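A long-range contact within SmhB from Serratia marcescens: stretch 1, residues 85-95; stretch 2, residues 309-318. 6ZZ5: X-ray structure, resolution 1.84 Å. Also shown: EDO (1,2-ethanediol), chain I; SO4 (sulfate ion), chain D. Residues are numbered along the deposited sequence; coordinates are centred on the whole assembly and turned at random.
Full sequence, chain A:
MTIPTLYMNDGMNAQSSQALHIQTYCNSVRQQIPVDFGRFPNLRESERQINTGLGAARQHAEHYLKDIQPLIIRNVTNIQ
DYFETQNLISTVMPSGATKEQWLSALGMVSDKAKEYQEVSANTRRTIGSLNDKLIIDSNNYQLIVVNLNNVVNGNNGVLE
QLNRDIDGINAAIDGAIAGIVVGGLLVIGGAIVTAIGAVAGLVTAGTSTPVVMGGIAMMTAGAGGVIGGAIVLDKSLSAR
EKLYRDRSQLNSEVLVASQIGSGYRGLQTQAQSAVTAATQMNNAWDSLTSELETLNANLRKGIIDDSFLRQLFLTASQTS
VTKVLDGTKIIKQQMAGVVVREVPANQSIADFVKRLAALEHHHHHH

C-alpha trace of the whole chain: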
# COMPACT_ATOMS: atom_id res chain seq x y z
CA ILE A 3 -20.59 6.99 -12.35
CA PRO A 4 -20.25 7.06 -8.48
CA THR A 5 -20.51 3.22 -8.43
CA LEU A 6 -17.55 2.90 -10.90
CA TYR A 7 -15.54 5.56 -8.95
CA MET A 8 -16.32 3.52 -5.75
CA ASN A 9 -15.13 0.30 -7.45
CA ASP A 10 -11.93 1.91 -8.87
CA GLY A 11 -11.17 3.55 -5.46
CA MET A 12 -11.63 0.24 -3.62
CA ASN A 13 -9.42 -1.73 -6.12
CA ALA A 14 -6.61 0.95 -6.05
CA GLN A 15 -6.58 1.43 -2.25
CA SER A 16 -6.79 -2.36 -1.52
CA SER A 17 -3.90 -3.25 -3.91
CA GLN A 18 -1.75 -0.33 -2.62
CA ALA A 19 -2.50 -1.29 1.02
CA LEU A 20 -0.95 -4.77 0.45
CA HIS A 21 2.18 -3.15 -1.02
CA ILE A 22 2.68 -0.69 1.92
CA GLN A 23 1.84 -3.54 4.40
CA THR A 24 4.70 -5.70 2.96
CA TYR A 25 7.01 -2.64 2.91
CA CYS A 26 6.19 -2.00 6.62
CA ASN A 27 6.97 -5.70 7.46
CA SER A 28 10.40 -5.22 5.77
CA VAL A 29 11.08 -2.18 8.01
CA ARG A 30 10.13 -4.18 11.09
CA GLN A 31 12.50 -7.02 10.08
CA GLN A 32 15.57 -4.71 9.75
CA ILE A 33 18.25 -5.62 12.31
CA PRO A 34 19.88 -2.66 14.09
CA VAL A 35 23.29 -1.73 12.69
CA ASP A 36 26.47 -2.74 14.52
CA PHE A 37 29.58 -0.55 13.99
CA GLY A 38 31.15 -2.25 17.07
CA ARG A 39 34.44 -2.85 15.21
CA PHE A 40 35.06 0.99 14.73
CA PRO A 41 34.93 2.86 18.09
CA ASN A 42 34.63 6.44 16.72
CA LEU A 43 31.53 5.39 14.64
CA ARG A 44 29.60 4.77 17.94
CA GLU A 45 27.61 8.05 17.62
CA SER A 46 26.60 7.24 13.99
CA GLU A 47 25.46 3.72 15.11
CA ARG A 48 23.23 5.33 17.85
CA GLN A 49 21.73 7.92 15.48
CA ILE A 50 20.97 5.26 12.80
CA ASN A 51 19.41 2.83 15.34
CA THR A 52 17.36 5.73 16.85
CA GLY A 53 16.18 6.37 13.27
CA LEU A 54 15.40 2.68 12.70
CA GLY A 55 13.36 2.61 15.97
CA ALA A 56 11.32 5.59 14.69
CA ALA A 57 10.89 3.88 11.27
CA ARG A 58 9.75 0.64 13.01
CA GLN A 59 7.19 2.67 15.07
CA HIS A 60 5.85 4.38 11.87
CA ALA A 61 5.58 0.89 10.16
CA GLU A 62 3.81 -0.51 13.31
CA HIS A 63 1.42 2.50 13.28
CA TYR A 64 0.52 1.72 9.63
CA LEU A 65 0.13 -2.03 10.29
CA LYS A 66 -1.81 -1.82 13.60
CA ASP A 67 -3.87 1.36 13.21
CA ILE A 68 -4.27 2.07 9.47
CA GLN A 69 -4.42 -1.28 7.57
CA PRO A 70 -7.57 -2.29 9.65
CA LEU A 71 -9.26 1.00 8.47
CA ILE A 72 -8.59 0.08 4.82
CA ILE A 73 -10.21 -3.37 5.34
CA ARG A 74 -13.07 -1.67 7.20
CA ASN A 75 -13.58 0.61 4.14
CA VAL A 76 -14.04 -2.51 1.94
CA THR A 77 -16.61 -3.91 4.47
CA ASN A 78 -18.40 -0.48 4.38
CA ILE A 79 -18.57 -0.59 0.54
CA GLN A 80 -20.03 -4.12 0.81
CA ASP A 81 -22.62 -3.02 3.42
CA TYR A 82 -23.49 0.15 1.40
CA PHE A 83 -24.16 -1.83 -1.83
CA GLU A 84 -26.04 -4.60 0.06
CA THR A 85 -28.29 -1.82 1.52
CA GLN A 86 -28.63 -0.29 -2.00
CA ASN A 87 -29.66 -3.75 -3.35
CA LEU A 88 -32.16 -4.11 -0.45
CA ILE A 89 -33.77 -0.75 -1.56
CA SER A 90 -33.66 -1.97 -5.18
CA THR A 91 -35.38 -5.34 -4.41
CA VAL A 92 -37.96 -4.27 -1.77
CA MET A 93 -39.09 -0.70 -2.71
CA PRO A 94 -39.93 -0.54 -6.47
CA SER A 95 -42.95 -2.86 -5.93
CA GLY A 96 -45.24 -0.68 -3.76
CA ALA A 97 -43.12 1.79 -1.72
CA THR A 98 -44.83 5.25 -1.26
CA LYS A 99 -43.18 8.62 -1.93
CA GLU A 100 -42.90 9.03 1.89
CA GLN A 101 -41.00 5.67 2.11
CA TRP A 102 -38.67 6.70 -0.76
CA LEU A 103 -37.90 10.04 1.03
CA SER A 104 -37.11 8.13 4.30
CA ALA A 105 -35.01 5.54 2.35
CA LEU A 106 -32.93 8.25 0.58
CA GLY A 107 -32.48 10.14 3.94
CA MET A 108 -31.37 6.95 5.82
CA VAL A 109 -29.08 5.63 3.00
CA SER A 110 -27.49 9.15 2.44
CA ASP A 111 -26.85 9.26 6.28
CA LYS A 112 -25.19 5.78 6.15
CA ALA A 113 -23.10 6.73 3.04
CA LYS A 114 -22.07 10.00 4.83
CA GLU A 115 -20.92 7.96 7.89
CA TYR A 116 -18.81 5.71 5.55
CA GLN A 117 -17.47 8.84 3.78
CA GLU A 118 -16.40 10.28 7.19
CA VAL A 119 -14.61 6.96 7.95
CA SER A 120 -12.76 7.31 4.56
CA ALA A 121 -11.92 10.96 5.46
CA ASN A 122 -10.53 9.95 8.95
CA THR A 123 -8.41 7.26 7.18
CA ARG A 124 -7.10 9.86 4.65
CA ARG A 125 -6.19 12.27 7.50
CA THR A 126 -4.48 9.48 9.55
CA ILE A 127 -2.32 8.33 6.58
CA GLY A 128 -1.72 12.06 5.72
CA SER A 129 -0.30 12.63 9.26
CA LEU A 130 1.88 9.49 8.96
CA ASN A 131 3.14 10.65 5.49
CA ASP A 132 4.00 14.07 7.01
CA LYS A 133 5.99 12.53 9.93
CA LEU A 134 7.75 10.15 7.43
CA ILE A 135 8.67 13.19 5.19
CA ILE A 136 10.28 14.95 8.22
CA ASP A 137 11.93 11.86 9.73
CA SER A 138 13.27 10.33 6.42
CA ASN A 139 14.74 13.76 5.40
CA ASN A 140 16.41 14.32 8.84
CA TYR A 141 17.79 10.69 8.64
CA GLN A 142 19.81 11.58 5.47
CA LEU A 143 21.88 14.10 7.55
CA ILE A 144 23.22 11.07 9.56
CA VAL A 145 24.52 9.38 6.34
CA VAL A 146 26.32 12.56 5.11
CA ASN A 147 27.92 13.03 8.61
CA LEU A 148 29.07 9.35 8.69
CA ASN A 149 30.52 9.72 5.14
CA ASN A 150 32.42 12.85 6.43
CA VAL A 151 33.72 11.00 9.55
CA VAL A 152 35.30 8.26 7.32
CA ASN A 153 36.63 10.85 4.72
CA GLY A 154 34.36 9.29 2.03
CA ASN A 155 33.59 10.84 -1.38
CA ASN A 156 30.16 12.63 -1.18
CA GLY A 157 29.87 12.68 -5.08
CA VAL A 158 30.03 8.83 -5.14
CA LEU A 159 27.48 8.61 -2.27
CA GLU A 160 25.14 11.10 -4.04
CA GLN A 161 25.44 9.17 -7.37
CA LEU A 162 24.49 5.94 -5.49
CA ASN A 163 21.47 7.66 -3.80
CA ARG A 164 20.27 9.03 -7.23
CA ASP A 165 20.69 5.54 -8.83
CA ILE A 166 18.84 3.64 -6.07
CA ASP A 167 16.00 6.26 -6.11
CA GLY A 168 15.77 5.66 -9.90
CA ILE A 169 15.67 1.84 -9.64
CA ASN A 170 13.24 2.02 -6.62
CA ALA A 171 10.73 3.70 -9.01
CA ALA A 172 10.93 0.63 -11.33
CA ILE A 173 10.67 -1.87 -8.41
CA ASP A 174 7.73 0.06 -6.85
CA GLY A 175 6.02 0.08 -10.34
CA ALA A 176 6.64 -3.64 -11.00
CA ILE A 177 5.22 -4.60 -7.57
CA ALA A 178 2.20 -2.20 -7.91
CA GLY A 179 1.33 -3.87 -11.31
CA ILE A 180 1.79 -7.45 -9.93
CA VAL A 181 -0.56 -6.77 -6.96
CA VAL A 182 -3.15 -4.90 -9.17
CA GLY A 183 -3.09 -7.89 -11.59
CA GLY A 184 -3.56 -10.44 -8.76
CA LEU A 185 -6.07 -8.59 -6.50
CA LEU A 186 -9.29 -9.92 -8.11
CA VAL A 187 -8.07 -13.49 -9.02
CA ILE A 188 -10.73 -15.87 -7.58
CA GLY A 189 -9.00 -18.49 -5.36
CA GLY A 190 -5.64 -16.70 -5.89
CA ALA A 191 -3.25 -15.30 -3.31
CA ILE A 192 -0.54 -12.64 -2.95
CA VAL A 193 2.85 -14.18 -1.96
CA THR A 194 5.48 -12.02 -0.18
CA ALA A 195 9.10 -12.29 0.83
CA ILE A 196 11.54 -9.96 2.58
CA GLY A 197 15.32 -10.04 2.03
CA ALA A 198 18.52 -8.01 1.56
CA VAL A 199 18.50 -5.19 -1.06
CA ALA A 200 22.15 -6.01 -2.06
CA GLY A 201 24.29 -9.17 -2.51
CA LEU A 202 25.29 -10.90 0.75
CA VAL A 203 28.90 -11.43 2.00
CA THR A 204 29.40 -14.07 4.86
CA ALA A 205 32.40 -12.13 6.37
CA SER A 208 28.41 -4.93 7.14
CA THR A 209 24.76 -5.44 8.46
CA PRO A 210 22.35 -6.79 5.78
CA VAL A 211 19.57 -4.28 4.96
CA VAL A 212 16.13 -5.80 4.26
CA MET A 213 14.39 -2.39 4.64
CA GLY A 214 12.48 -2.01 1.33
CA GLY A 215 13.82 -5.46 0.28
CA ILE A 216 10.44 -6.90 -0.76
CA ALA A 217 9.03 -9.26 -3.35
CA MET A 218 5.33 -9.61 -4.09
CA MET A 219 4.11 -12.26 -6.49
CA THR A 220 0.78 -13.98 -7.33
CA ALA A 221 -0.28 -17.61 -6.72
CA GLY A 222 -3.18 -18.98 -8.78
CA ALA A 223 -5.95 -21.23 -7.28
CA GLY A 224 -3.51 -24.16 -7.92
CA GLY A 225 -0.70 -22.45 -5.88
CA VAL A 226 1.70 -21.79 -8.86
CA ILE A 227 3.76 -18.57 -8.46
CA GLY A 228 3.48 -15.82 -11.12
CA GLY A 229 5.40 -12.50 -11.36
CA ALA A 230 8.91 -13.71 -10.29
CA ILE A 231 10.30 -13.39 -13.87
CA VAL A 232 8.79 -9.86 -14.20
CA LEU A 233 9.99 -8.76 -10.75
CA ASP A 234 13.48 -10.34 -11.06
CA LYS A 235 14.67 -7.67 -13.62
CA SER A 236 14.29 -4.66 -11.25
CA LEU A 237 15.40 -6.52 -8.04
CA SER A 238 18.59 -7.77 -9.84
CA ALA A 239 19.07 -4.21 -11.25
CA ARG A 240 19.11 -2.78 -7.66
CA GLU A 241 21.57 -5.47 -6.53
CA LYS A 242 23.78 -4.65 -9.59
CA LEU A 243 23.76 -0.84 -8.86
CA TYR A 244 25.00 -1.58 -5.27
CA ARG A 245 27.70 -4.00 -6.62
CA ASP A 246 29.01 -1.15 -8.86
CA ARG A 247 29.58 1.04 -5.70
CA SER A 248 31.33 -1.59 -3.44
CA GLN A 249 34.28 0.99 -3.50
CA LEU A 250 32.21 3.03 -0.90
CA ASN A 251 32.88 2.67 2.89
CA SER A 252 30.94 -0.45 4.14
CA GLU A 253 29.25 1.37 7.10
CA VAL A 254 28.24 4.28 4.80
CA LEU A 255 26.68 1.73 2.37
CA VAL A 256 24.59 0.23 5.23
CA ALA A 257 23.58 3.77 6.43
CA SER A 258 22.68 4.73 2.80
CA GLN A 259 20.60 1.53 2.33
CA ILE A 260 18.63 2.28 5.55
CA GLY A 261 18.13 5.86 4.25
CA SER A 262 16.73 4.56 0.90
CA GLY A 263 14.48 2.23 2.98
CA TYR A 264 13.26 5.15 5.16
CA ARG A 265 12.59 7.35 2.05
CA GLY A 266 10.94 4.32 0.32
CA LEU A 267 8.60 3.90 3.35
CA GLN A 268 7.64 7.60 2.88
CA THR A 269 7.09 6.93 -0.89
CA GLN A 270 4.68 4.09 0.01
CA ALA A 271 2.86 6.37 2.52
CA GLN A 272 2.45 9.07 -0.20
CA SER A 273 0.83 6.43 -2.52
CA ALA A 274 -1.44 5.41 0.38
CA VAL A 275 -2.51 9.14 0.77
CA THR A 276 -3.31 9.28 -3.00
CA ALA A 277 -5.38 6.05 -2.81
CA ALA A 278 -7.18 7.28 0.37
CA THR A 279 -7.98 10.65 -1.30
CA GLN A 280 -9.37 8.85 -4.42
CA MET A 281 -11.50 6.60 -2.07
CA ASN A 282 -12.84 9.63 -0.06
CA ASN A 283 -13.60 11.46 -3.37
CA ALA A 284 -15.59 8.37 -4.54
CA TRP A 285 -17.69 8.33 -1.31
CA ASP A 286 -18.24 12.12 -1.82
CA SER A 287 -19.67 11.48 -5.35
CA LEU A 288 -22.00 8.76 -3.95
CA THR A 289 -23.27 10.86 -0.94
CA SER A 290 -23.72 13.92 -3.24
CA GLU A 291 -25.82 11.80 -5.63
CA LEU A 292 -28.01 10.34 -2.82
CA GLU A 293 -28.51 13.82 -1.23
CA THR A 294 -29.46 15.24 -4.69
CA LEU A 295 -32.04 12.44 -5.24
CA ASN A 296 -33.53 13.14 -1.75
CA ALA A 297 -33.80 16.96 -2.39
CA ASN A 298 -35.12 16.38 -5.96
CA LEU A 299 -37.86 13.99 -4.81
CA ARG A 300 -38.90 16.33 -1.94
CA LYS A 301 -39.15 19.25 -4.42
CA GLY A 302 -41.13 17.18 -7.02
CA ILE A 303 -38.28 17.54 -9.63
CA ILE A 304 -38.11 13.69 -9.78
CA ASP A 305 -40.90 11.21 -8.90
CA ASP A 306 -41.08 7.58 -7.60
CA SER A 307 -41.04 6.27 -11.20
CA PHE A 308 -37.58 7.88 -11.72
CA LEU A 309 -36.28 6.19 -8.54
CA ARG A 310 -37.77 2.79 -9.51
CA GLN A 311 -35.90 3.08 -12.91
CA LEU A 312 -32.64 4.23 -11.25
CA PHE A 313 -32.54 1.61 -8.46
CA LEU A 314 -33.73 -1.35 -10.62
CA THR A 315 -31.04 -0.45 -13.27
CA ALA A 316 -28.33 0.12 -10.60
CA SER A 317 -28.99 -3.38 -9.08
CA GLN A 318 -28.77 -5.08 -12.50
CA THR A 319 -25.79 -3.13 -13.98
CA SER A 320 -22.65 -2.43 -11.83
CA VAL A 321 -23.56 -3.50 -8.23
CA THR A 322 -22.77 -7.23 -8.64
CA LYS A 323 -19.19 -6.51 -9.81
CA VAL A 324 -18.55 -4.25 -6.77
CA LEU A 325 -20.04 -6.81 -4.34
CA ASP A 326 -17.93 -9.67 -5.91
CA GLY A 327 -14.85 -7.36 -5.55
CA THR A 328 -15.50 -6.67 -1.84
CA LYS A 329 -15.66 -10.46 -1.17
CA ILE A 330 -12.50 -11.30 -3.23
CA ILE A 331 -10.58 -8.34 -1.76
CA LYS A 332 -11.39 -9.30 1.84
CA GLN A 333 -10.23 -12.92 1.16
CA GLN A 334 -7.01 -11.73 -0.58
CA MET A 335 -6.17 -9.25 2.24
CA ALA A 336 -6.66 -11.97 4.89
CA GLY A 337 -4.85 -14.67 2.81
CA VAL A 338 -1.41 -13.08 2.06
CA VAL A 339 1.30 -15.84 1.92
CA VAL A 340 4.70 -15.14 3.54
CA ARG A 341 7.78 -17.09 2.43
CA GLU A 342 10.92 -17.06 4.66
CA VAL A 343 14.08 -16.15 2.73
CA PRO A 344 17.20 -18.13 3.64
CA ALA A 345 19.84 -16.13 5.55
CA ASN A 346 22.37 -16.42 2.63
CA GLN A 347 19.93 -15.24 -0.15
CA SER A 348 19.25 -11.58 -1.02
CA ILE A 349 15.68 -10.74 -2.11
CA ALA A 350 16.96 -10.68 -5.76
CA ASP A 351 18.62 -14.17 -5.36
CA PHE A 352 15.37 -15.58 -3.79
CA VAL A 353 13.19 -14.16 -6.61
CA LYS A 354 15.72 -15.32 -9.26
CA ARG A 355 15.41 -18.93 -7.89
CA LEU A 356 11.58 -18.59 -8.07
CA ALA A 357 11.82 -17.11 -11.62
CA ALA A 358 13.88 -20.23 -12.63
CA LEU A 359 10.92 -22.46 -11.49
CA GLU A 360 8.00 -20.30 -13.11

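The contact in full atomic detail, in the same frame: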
# COMPACT_ATOMS: atom_id res chain seq x y z
N THR A 85 -27.15 -2.68 1.12
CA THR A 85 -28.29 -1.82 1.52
C THR A 85 -28.91 -1.23 0.24
O THR A 85 -30.14 -1.17 0.15
CB THR A 85 -27.82 -0.73 2.46
OG1 THR A 85 -27.26 -1.36 3.63
CG2 THR A 85 -28.96 0.17 2.86
N GLN A 86 -28.11 -0.84 -0.74
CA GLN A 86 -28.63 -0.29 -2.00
C GLN A 86 -29.42 -1.40 -2.70
O GLN A 86 -30.51 -1.11 -3.21
CB GLN A 86 -27.55 0.34 -2.86
CG GLN A 86 -28.13 1.11 -4.04
CD GLN A 86 -27.09 1.69 -4.96
OE1 GLN A 86 -26.49 2.72 -4.66
NE2 GLN A 86 -26.87 1.01 -6.08
N ASN A 87 -28.91 -2.62 -2.72
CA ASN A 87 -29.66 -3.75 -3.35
C ASN A 87 -30.95 -4.04 -2.58
O ASN A 87 -31.95 -4.50 -3.19
CB ASN A 87 -28.82 -5.01 -3.52
CG ASN A 87 -28.04 -5.05 -4.81
OD1 ASN A 87 -28.16 -4.13 -5.66
ND2 ASN A 87 -27.20 -6.08 -4.94
N LEU A 88 -30.93 -3.93 -1.26
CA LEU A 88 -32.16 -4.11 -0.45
C LEU A 88 -33.23 -3.10 -0.92
O LEU A 88 -34.33 -3.52 -1.23
CB LEU A 88 -31.81 -3.93 1.02
CG LEU A 88 -32.98 -3.98 2.01
CD1 LEU A 88 -33.62 -5.35 2.00
CD2 LEU A 88 -32.47 -3.67 3.40
N ILE A 89 -32.88 -1.82 -1.02
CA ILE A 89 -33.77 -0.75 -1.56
C ILE A 89 -34.28 -1.16 -2.94
O ILE A 89 -35.51 -1.13 -3.17
CB ILE A 89 -33.03 0.61 -1.64
CG1 ILE A 89 -32.68 1.14 -0.26
CG2 ILE A 89 -33.74 1.64 -2.46
CD1 ILE A 89 -33.75 1.06 0.72
N SER A 90 -33.37 -1.63 -3.79
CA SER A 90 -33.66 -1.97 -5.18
C SER A 90 -34.60 -3.15 -5.28
O SER A 90 -35.25 -3.23 -6.29
CB SER A 90 -32.40 -2.25 -5.95
OG SER A 90 -31.56 -1.09 -6.02
N THR A 91 -34.60 -4.09 -4.33
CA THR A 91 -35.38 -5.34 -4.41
C THR A 91 -36.67 -5.19 -3.60
O THR A 91 -37.68 -5.78 -4.02
CB THR A 91 -34.55 -6.58 -4.00
OG1 THR A 91 -34.00 -6.37 -2.69
CG2 THR A 91 -33.41 -6.82 -4.97
N VAL A 92 -36.72 -4.34 -2.58
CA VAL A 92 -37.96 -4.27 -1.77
C VAL A 92 -38.84 -3.08 -2.13
O VAL A 92 -40.06 -3.20 -1.88
CB VAL A 92 -37.74 -4.36 -0.25
CG1 VAL A 92 -36.81 -5.49 0.13
CG2 VAL A 92 -37.32 -3.07 0.36
N MET A 93 -38.29 -1.96 -2.64
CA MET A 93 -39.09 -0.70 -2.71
C MET A 93 -39.81 -0.46 -4.04
O MET A 93 -40.92 0.06 -4.03
CB MET A 93 -38.24 0.52 -2.36
CG MET A 93 -37.89 0.43 -0.91
SD MET A 93 -37.05 1.95 -0.38
CE MET A 93 -38.53 2.94 -0.32
N PRO A 94 -39.24 -0.81 -5.21
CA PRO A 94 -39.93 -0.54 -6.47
C PRO A 94 -41.34 -1.11 -6.56
O PRO A 94 -42.18 -0.43 -7.07
CB PRO A 94 -38.99 -1.17 -7.49
CG PRO A 94 -37.63 -0.96 -6.87
CD PRO A 94 -37.87 -1.29 -5.41
N SER A 95 -41.59 -2.28 -6.00
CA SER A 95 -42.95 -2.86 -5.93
C SER A 95 -43.67 -2.37 -4.65
O SER A 95 -43.77 -3.13 -3.64
CB SER A 95 -42.92 -4.37 -6.11
OG SER A 95 -44.23 -4.87 -6.13
N LEU A 309 -37.07 6.95 -9.55
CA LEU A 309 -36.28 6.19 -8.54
C LEU A 309 -36.43 4.67 -8.76
O LEU A 309 -35.42 3.96 -8.63
CB LEU A 309 -36.74 6.60 -7.15
CG LEU A 309 -36.31 8.01 -6.76
CD1 LEU A 309 -37.10 8.46 -5.55
CD2 LEU A 309 -34.81 8.07 -6.51
N ARG A 310 -37.62 4.20 -9.11
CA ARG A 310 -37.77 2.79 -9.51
C ARG A 310 -36.79 2.47 -10.66
O ARG A 310 -36.04 1.49 -10.51
CB ARG A 310 -39.22 2.49 -9.84
CG ARG A 310 -40.13 2.63 -8.64
CD ARG A 310 -41.48 1.96 -8.83
NE ARG A 310 -42.31 2.91 -9.49
CZ ARG A 310 -43.23 3.71 -8.94
NH1 ARG A 310 -43.55 3.67 -7.65
NH2 ARG A 310 -43.86 4.56 -9.71
N GLN A 311 -36.78 3.28 -11.73
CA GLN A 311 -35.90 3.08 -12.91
C GLN A 311 -34.45 3.05 -12.42
O GLN A 311 -33.69 2.12 -12.79
CB GLN A 311 -36.10 4.18 -13.97
CG GLN A 311 -35.38 3.97 -15.32
CD GLN A 311 -33.87 4.15 -15.38
OE1 GLN A 311 -33.28 5.02 -14.70
NE2 GLN A 311 -33.20 3.32 -16.19
N LEU A 312 -34.05 4.04 -11.61
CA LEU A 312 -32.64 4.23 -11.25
C LEU A 312 -32.16 3.06 -10.40
O LEU A 312 -31.07 2.52 -10.68
CB LEU A 312 -32.51 5.54 -10.51
CG LEU A 312 -31.08 5.86 -10.07
CD1 LEU A 312 -30.22 6.12 -11.28
CD2 LEU A 312 -31.08 7.06 -9.16
N PHE A 313 -32.94 2.66 -9.42
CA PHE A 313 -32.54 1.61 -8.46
C PHE A 313 -32.70 0.22 -9.09
O PHE A 313 -31.87 -0.64 -8.78
CB PHE A 313 -33.26 1.79 -7.13
CG PHE A 313 -32.60 2.84 -6.28
CD1 PHE A 313 -31.52 2.53 -5.49
CD2 PHE A 313 -33.00 4.17 -6.31
CE1 PHE A 313 -30.91 3.50 -4.70
CE2 PHE A 313 -32.37 5.14 -5.57
CZ PHE A 313 -31.32 4.81 -4.75
N LEU A 314 -33.70 -0.04 -9.92
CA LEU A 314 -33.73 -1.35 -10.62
C LEU A 314 -32.50 -1.45 -11.52
O LEU A 314 -31.80 -2.41 -11.38
CB LEU A 314 -35.02 -1.54 -11.40
CG LEU A 314 -36.30 -1.71 -10.57
CD1 LEU A 314 -37.54 -1.54 -11.42
CD2 LEU A 314 -36.33 -3.08 -9.90
N THR A 315 -32.22 -0.45 -12.38
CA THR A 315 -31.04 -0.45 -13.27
C THR A 315 -29.74 -0.59 -12.45
O THR A 315 -28.84 -1.43 -12.86
CB THR A 315 -31.09 0.76 -14.21
OG1 THR A 315 -32.36 0.60 -14.86
CG2 THR A 315 -29.96 0.82 -15.21
N ALA A 316 -29.54 0.22 -11.42
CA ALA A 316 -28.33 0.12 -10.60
C ALA A 316 -28.10 -1.35 -10.17
O ALA A 316 -26.99 -1.89 -10.40
CB ALA A 316 -28.42 0.99 -9.37
N SER A 317 -29.12 -2.00 -9.63
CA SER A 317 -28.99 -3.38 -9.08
C SER A 317 -28.57 -4.35 -10.19
O SER A 317 -27.84 -5.34 -9.92
CB SER A 317 -30.28 -3.81 -8.39
OG SER A 317 -31.30 -4.07 -9.35
N GLN A 318 -28.97 -4.09 -11.43
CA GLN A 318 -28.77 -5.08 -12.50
C GLN A 318 -27.51 -4.76 -13.28
O GLN A 318 -27.13 -5.59 -14.08
CB GLN A 318 -29.97 -5.07 -13.43
CG GLN A 318 -31.15 -5.80 -12.86
CD GLN A 318 -32.31 -5.78 -13.83
OE1 GLN A 318 -33.11 -4.84 -13.79
NE2 GLN A 318 -32.39 -6.78 -14.71
C1 EDO I . -27.89 5.15 -7.29
O1 EDO I . -27.41 5.42 -8.60
C2 EDO I . -26.86 5.41 -6.27
O2 EDO I . -25.73 4.58 -6.44
S SO4 D . -46.22 6.60 -7.44
O1 SO4 D . -45.37 6.00 -6.44
O2 SO4 D . -47.55 6.09 -7.31
O3 SO4 D . -45.71 6.30 -8.74
O4 SO4 D . -46.22 8.03 -7.28
O HOH W 1 -26.24 -6.51 -7.80
O HOH W 2 -42.29 2.32 -5.43

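Two helical segments more than 200 residues apart in sequence pack here at a steep angle. The axes of helix 85-92 and helix 309-318 approach to 8.6 Å, with 124° between their N-to-C directions, and together the stretches bury 465 Å². A small residue, Ser90, and a compact one, Pro94, each face a large partner where the backbones come nearest: the CA atoms of Ser90 and Phe313 lie 5.0 Å apart, as do those of Pro94 and Arg310.

The direct polar link across the interface centres on Ser90. Its CB points toward the second helix, and with chi1 at -63° (m) its OG sits 2.8 Å from Phe313 O. The same OG is 3.0 Å from Gln86 O, one turn back in its own helix, so its single proton has two carbonyls within reach and the geometry does not choose between them. A short side chain suits this buried site, since Ser90 CB also packs 3.6 Å from Ser317 CB. Ser317 turns its own hydroxyl back into its helix, where OG donates to Leu314 O at 2.7 Å.

The apolar contacts centre on Phe313, whose ring is used on face and edge. Ile89 CG2 lies over one face, 4.2 Å from the ring centroid and 23° off the normal, a CH-pi arrangement. At the edge, Gln86 CG approaches Phe313 CE1 at 3.7 Å. Gln86 has an extended chi1/chi2 (t, t), which carries its amide to Ala316, where the nitrogen NE2 rests against the methyl CB at 3.6 Å. Farther along, Pro94 CG meets Leu314 CD2 at 3.9 Å. Pro94 directs its CB toward the second helix, and this atom lies 4.1 Å from Arg310 CG. Separately, the backbone oxygen Pro94 O makes a close contact of 3.0 Å with Arg310 CD.

Water supplements these contacts at two places. Water 1 accepts from Asn87 ND2 (3.0 Å) and donates to Ser317 O (2.9 Å). The CA-to-CB bond of Asn87 points sideways, but the end of its side chain comes nearer the second helix and reaches Ser317, with OD1 3.5 Å from Ser317 CB. Water 2 accepts from Arg310 NH1 (2.9 Å) and lies 3.0 Å from Met93 O, linking the two positions.

Two bound groups, probably from the crystallisation liquor, also touch residues of the contact. Arg310 binds sulfate through NH2 to SO4 O3 (2.7 Å, 176° at the hydrogen) and NH1 to SO4 O1 (3.2 Å, 166°), so its long side chain serves both water and anion. The 1,2-ethanediol donates from EDO O2 to Gln86 OE1 at 2.7 Å.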